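Local coordinates for SnoaL-like domain protein (Mycobacterium hassiacum, PDB 6P44) that probably catalyses the double-bond shift of delta-5-3-ketosteroids to their conjugated delta-4 isomers, as a steroid delta-isomerase of the NTF2-like superfamily, at residues V36-G41 / A113-E118. The protein carries 1 engineered substitution. Numbering follows the deposited sequence. Where two conformers were deposited one is given.
Engineered in segment 36-41: Asn38 (natural residue Asp). With DNX (3,4-dinitrophenol), chain H.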
ATOM      1  N   VAL B  36       3.545  -9.680   9.895  1.00 12.57           N
ATOM      2  CA  VAL B  36       2.672  -8.530  10.123  1.00 12.05           C
ATOM      3  C   VAL B  36       3.550  -7.367  10.541  1.00 11.85           C
ATOM      4  O   VAL B  36       4.320  -7.475  11.506  1.00 12.58           O
ATOM      5  CB  VAL B  36       1.605  -8.803  11.198  1.00 12.76           C
ATOM      6  CG1 VAL B  36       0.889  -7.499  11.589  1.00 13.58           C
ATOM      7  CG2 VAL B  36       0.603  -9.832  10.699  1.00 13.58           C
ATOM      8  N   GLU B  37       3.420  -6.249   9.836  1.00 11.19           N
ATOM      9  CA  GLU B  37       4.127  -5.015  10.163  1.00 11.89           C
ATOM     10  C   GLU B  37       3.057  -3.946  10.355  1.00 12.06           C
ATOM     11  O   GLU B  37       2.513  -3.415   9.379  1.00 12.78           O
ATOM     12  CB  GLU B  37       5.135  -4.673   9.072  1.00 13.57           C
ATOM     13  CG  GLU B  37       6.106  -3.604   9.455  1.00 14.91           C
ATOM     14  CD  GLU B  37       7.137  -3.301   8.362  1.00 15.23           C
ATOM     15  OE1 GLU B  37       7.399  -4.178   7.519  1.00 17.37           O
ATOM     16  OE2 GLU B  37       7.699  -2.188   8.356  1.00 15.59           O
ATOM     17  N   ASN B  38       2.731  -3.657  11.617  1.00 11.90           N
ATOM     18  CA  ASN B  38       1.637  -2.751  11.955  1.00 11.27           C
ATOM     19  C   ASN B  38       2.046  -1.903  13.155  1.00 11.72           C
ATOM     20  O   ASN B  38       2.028  -2.399  14.292  1.00 13.06           O
ATOM     21  CB  ASN B  38       0.362  -3.520  12.291  1.00 13.27           C
ATOM     22  CG  ASN B  38      -0.770  -2.599  12.630  1.00 14.61           C
ATOM     23  OD1 ASN B  38      -0.704  -1.415  12.335  1.00 14.85           O
ATOM     24  ND2 ASN B  38      -1.817  -3.129  13.251  1.00 17.59           N
ATOM     25  N   PRO B  39       2.388  -0.623  12.959  1.00 11.33           N
ATOM     26  CA  PRO B  39       2.463   0.070  11.669  1.00 11.35           C
ATOM     27  C   PRO B  39       3.758  -0.248  10.936  1.00 11.23           C
ATOM     28  O   PRO B  39       4.740  -0.699  11.537  1.00 12.36           O
ATOM     29  CB  PRO B  39       2.470   1.534  12.078  1.00 11.63           C
ATOM     30  CG  PRO B  39       3.190   1.534  13.373  1.00 12.04           C
ATOM     31  CD  PRO B  39       2.723   0.275  14.080  1.00 11.45           C
ATOM     32  N   VAL B  40       3.781   0.049   9.639  1.00 11.41           N
ATOM     33  CA  VAL B  40       5.041   0.028   8.917  1.00 11.01           C
ATOM     34  C   VAL B  40       6.039   0.916   9.642  1.00 11.60           C
ATOM     35  O   VAL B  40       5.694   1.995  10.134  1.00 12.35           O
ATOM     36  CB  VAL B  40       4.808   0.437   7.454  1.00 11.51           C
ATOM     37  CG1 VAL B  40       6.131   0.687   6.735  1.00 13.25           C
ATOM     38  CG2 VAL B  40       3.987  -0.666   6.760  1.00 12.71           C
ATOM     39  N   GLY B  41       7.273   0.422   9.754  1.00 12.49           N
ATOM     40  CA  GLY B  41       8.329   1.057  10.510  1.00 14.09           C
ATOM     41  C   GLY B  41       8.595   0.425  11.859  1.00 14.08           C
ATOM     42  O   GLY B  41       9.637   0.699  12.465  1.00 16.41           O
ATOM     43  N   ALA B 113       0.447  -2.147   7.407  1.00 10.37           N
ATOM     44  CA  ALA B 113      -0.555  -1.118   7.679  1.00 10.85           C
ATOM     45  C   ALA B 113       0.117   0.245   7.806  1.00 11.26           C
ATOM     46  O   ALA B 113       1.089   0.406   8.551  1.00 11.59           O
ATOM     47  CB  ALA B 113      -1.359  -1.451   8.947  1.00 12.76           C
ATOM     48  N   TYR B 114      -0.407   1.220   7.072  1.00 10.80           N
ATOM     49  CA  TYR B 114       0.170   2.560   6.996  1.00 11.20           C
ATOM     50  C   TYR B 114      -0.813   3.559   7.597  1.00 11.05           C
ATOM     51  O   TYR B 114      -1.826   3.896   6.969  1.00 11.98           O
ATOM     52  CB  TYR B 114       0.483   2.931   5.546  1.00 12.02           C
ATOM     53  CG  TYR B 114       1.411   1.992   4.788  1.00 11.91           C
ATOM     54  CD1 TYR B 114       0.929   0.820   4.234  1.00 11.98           C
ATOM     55  CD2 TYR B 114       2.744   2.289   4.616  1.00 12.40           C
ATOM     56  CE1 TYR B 114       1.746  -0.036   3.536  1.00 11.87           C
ATOM     57  CE2 TYR B 114       3.580   1.446   3.890  1.00 11.83           C
ATOM     58  CZ  TYR B 114       3.073   0.276   3.368  1.00 11.54           C
ATOM     59  OH  TYR B 114       3.846  -0.616   2.687  1.00 12.36           O
ATOM     60  N   TRP B 115      -0.499   4.033   8.803  1.00 11.22           N
ATOM     61  CA  TRP B 115      -1.323   4.974   9.549  1.00 11.46           C
ATOM     62  C   TRP B 115      -0.452   5.488  10.680  1.00 12.44           C
ATOM     63  O   TRP B 115       0.560   4.872  11.028  1.00 13.03           O
ATOM     64  CB  TRP B 115      -2.590   4.299  10.114  1.00 11.47           C
ATOM     65  CG  TRP B 115      -2.242   3.214  11.104  1.00 11.27           C
ATOM     66  CD1 TRP B 115      -1.917   1.922  10.805  1.00 12.51           C
ATOM     67  CD2 TRP B 115      -2.138   3.335  12.525  1.00 12.25           C
ATOM     68  NE1 TRP B 115      -1.612   1.233  11.950  1.00 12.66           N
ATOM     69  CE2 TRP B 115      -1.745   2.080  13.018  1.00 12.34           C
ATOM     70  CE3 TRP B 115      -2.332   4.386  13.430  1.00 13.51           C
ATOM     71  CZ2 TRP B 115      -1.552   1.840  14.375  1.00 14.33           C
ATOM     72  CZ3 TRP B 115      -2.143   4.145  14.766  1.00 14.27           C
ATOM     73  CH2 TRP B 115      -1.755   2.875  15.228  1.00 15.24           C
ATOM     74  N   THR B 116      -0.858   6.622  11.243  1.00 13.64           N
ATOM     75  CA  THR B 116      -0.301   7.165  12.484  1.00 13.41           C
ATOM     76  C   THR B 116      -1.448   7.794  13.264  1.00 13.82           C
ATOM     77  O   THR B 116      -2.576   7.866  12.756  1.00 13.33           O
ATOM     78  CB  THR B 116       0.735   8.267  12.245  1.00 17.08           C
ATOM     79  OG1 THR B 116       0.052   9.487  11.963  1.00 19.87           O
ATOM     80  CG2 THR B 116       1.701   7.948  11.113  1.00 17.76           C
ATOM     81  N   PRO B 117      -1.215   8.291  14.479  1.00 14.20           N
ATOM     82  CA  PRO B 117      -2.300   8.987  15.191  1.00 15.13           C
ATOM     83  C   PRO B 117      -2.872  10.190  14.448  1.00 16.39           C
ATOM     84  O   PRO B 117      -3.990  10.623  14.767  1.00 18.04           O
ATOM     85  CB  PRO B 117      -1.655   9.377  16.528  1.00 16.07           C
ATOM     86  CG  PRO B 117      -0.612   8.304  16.732  1.00 16.39           C
ATOM     87  CD  PRO B 117      -0.052   8.061  15.359  1.00 15.70           C
ATOM     88  N   GLU B 118      -2.164  10.753  13.472  0.56 16.26           N
ATOM     89  CA  GLU B 118      -2.768  11.840  12.718  0.56 18.19           C
ATOM     90  C   GLU B 118      -3.889  11.356  11.812  0.56 17.45           C
ATOM     91  O   GLU B 118      -4.632  12.186  11.275  0.56 18.08           O
ATOM     92  CB  GLU B 118      -1.698  12.579  11.912  0.56 21.13           C
ATOM     93  CG  GLU B 118      -1.387  11.948  10.576  0.56 23.54           C
ATOM     94  CD  GLU B 118      -0.264  12.637   9.830  0.56 25.96           C
ATOM     95  OE1 GLU B 118       0.158  13.734  10.251  0.56 26.61           O
ATOM     96  OE2 GLU B 118       0.195  12.072   8.815  0.56 27.59           O
TER
HETATM   97  C1  DNX H 201      -5.195  -3.536  11.204  0.52 16.50           C
HETATM   98  C2  DNX H 201      -5.699  -4.012  12.405  0.52 19.35           C
HETATM   99  C3  DNX H 201      -5.616  -3.215  13.524  0.52 22.36           C
HETATM  100  N3  DNX H 201      -6.139  -3.775  14.770  0.52 26.43           N
HETATM  101  C4  DNX H 201      -5.051  -1.949  13.460  0.52 21.50           C
HETATM  102  N4  DNX H 201      -4.935  -1.084  14.632  0.52 24.55           N
HETATM  103  C5  DNX H 201      -4.561  -1.474  12.258  0.52 18.92           C
HETATM  104  C6  DNX H 201      -4.629  -2.270  11.129  0.52 17.17           C
HETATM  105  O1  DNX H 201      -5.267  -4.328  10.101  0.52 14.05           O
HETATM  106  O31 DNX H 201      -5.392  -4.452  15.457  0.52 27.39           O
HETATM  107  O32 DNX H 201      -7.310  -3.566  15.055  0.52 28.64           O
HETATM  108  O41 DNX H 201      -3.934  -0.397  14.744  0.52 25.82           O
HETATM  109  O42 DNX H 201      -5.852  -1.076  15.439  0.52 25.25           O
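Asn38 and Trp115 meet beside the bound 3,4-dinitrophenol, where strand 34-37 of the NTF2-like (SnoaL-like) sheet ends beside the break in the parallel strand 108-121. The tight part lies between Glu37-Val40 and Ala113. Ala113 N donates to Glu37 O (3.1 Å) and Val40 N returns to Ala113 O (2.9 Å), so one residue is gripped through both backbone polar atoms. Between these two bonds segment 36-41 turns at Pro39, after a cis Asn38-Pro39 peptide bond that suits the bend, and Pro39 CA also lies against Ala113 O. Alanine fits the pocket wall: Ala113 CB packs 3.5 Å from Asn38 OD1 and lies at the indole edge, in the ring plane.

Val40 sets CG2 over one face of the Tyr114 ring, 3.7 Å from its centroid, a CH-pi contact well suited to a branched aliphatic residue. Tyr114 OH bonds to Glu76 of the second subunit, so this core reaches the dimer interface. Around the turn, the extended Glu37 side chain accepts from Gly41 N through the anti lone pair of OE2; Gly41 has a positive phi that glycine tolerates readily.

Toward the loop side packing thins: Pro39 CB approaches the indole obliquely, 4.4 Å from Trp115 CE2, and residues 116-118 lead away, with Thr116 OG1 closing an ST turn on Glu118 N.

Asn38 is engineered in place of aspartate, the residue that serves as general base in ketosteroid isomerases. CG stands anti to the backbone N (chi1 -180°). Asn38 ND2 lies 3.4 Å from ligand ring carbon C5. Asn38 OD1 receives Trp115 NE1 at 2.8 Å, nearly straight at 171°, in the carbonyl plane and almost in the indole plane.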